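Local coordinates for protein cellulase, glycosyl hydrolase family 5, TPS linker, domain X (Spirochaeta thermophila, PDB 5E9P) that probably binds the surface of crystalline cellulose, and xylan, as a type A carbohydrate-binding module of family 64 attached to a cellulase, at residues A[55-59]-A[60-64]. Numbering follows the deposited sequence. Where two conformers were deposited one is given.
Sequences VWVAQ and HQIPA
Gln-61 folds its side chain back along the end of the strand the chain has just left and hands its amide oxygen to the backbone of Ala-58. Start at its CB, which sits 3.3 Å from Ala-58 O and also grazes Val-57 CG2. With CG placed beside the backbone N (chi1 -61°) and the chain extended beyond it, CG runs on over the same carbonyl and past the Ala-58 methyl. At the tip, OE1 accepts Ala-58 N at 2.8 Å in a reasonably straight bond, with the donor tilted from the amide plane, while NE2 lies beside Val-57 CG2. Because Gln-61 N also donates to Ala-58 O (3.0 Å), both polar backbone groups of Ala-58 are held by this one glutamine, although a second conformer of its side chain was also deposited.

Over the Ala-58 methyl lies the imidazole of His-60: Ala-58 CB sits over one face of the His-60 ring in a CH-pi contact, 3.9 Å from its centroid. Val-57 and Ile-62 make an apolar contact, Ile-62 CD1 touching Val-57 CG1 at 4.0 Å, the two side chains crossing at about a right angle. Ile-62 N closes the next step on Gln-59 O, at 3.0 Å and from above the carbonyl plane.

The amide of Gln-59 is bonded outside the turn, OE1 accepting from Ser-27 N and NE2 donating to Tyr-36 O and the C-terminal carboxylate of Lys-86. Trp-33 meets the His-60 ring edge-to-face. Successive i+3 to i backbone bonds make this a short 3-10 segment, residues 59-61, one that ends strand 56-58, an outermost strand of the four-stranded antiparallel sheet, and turns the chain into the loop leading to strand 70-76 of the other sheet in this jelly roll.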
loop_
_atom_site.group_PDB
_atom_site.type_symbol
_atom_site.label_atom_id
_atom_site.label_comp_id
_atom_site.label_asym_id
_atom_site.label_seq_id
_atom_site.Cartn_x
_atom_site.Cartn_y
_atom_site.Cartn_z
ATOM N N VAL A 55 -2.185 9.179 -3.460
ATOM C CA VAL A 55 -2.736 8.980 -4.802
ATOM C C VAL A 55 -3.722 7.854 -4.825
ATOM O O VAL A 55 -3.727 6.959 -3.929
ATOM C CB VAL A 55 -1.666 8.712 -5.855
ATOM C CG1 VAL A 55 -0.635 9.782 -5.898
ATOM C CG2 VAL A 55 -1.032 7.302 -5.706
ATOM N N TRP A 56 -4.510 7.809 -5.870
ATOM C CA TRP A 56 -5.252 6.620 -6.273
ATOM C C TRP A 56 -4.445 5.893 -7.321
ATOM O O TRP A 56 -4.053 6.550 -8.324
ATOM C CB TRP A 56 -6.627 7.012 -6.882
ATOM C CG TRP A 56 -7.580 5.911 -7.095
ATOM C CD1 TRP A 56 -8.708 5.688 -6.330
ATOM C CD2 TRP A 56 -7.686 4.946 -8.186
ATOM N NE1 TRP A 56 -9.468 4.679 -6.830
ATOM C CE2 TRP A 56 -8.879 4.187 -7.959
ATOM C CE3 TRP A 56 -6.896 4.641 -9.286
ATOM C CZ2 TRP A 56 -9.271 3.137 -8.808
ATOM C CZ3 TRP A 56 -7.329 3.552 -10.122
ATOM C CH2 TRP A 56 -8.502 2.861 -9.822
ATOM N N VAL A 57 -4.181 4.607 -7.211
ATOM C CA VAL A 57 -3.460 3.844 -8.210
ATOM C C VAL A 57 -4.048 2.451 -8.281
ATOM O O VAL A 57 -4.354 1.842 -7.227
ATOM C CB VAL A 57 -1.945 3.854 -7.930
ATOM C CG1 VAL A 57 -1.596 3.291 -6.538
ATOM C CG2 VAL A 57 -1.169 3.110 -9.004
ATOM N N ALA A 58 -4.189 1.885 -9.471
ATOM C CA ALA A 58 -4.683 0.521 -9.566
ATOM C C ALA A 58 -3.560 -0.458 -9.142
ATOM O O ALA A 58 -2.402 -0.277 -9.535
ATOM C CB ALA A 58 -5.126 0.198 -10.985
ATOM N N GLN A 59 -3.933 -1.508 -8.423
ATOM C CA GLN A 59 -2.929 -2.490 -7.966
ATOM C C GLN A 59 -2.173 -3.093 -9.170
ATOM O O GLN A 59 -0.990 -3.359 -9.045
ATOM C CB GLN A 59 -3.592 -3.558 -7.166
ATOM C CG GLN A 59 -3.990 -3.071 -5.778
ATOM C CD GLN A 59 -4.905 -4.024 -5.065
ATOM O OE1 GLN A 59 -4.868 -5.245 -5.270
ATOM N NE2 GLN A 59 -5.765 -3.476 -4.200
ATOM N N HIS A 60 -2.860 -3.269 -10.304
ATOM C CA HIS A 60 -2.184 -3.910 -11.438
ATOM C C HIS A 60 -1.044 -3.078 -11.986
ATOM O O HIS A 60 -0.258 -3.611 -12.785
ATOM C CB HIS A 60 -3.169 -4.273 -12.532
ATOM C CG HIS A 60 -3.676 -3.085 -13.329
ATOM N ND1 HIS A 60 -5.001 -2.683 -13.309
ATOM C CD2 HIS A 60 -3.044 -2.292 -14.224
ATOM C CE1 HIS A 60 -5.128 -1.646 -14.094
ATOM N NE2 HIS A 60 -3.966 -1.385 -14.669
ATOM N N GLN A 61 -0.964 -1.805 -11.620
ATOM C CA GLN A 61 0.086 -0.930 -12.108
ATOM C C GLN A 61 1.360 -1.124 -11.339
ATOM O O GLN A 61 2.408 -0.522 -11.677
ATOM C CB GLN A 61 -0.414 0.509 -11.987
ATOM C CG GLN A 61 -1.677 0.827 -12.792
ATOM C CD GLN A 61 -2.123 2.274 -12.613
ATOM O OE1 GLN A 61 -3.109 2.558 -11.969
ATOM N NE2 GLN A 61 -1.268 3.164 -13.022
ATOM N N ILE A 62 1.335 -1.921 -10.260
ATOM C CA ILE A 62 2.447 -2.062 -9.321
ATOM C C ILE A 62 2.936 -3.502 -9.404
ATOM O O ILE A 62 2.278 -4.401 -8.874
ATOM C CB ILE A 62 2.019 -1.716 -7.878
ATOM C CG1 ILE A 62 1.338 -0.325 -7.846
ATOM C CG2 ILE A 62 3.232 -1.811 -6.979
ATOM C CD1 ILE A 62 0.811 0.039 -6.483
ATOM N N PRO A 63 4.076 -3.776 -10.018
ATOM C CA PRO A 63 4.547 -5.146 -10.100
ATOM C C PRO A 63 4.962 -5.691 -8.732
ATOM O O PRO A 63 5.502 -4.980 -7.880
ATOM C CB PRO A 63 5.750 -5.108 -11.047
ATOM C CG PRO A 63 5.584 -3.863 -11.829
ATOM C CD PRO A 63 4.909 -2.886 -10.833
ATOM N N ALA A 64 4.787 -7.002 -8.556
ATOM C CA ALA A 64 5.332 -7.685 -7.397
ATOM C C ALA A 64 6.839 -7.571 -7.338
ATOM O O ALA A 64 7.514 -7.411 -8.409
ATOM C CB ALA A 64 4.988 -9.145 -7.396
#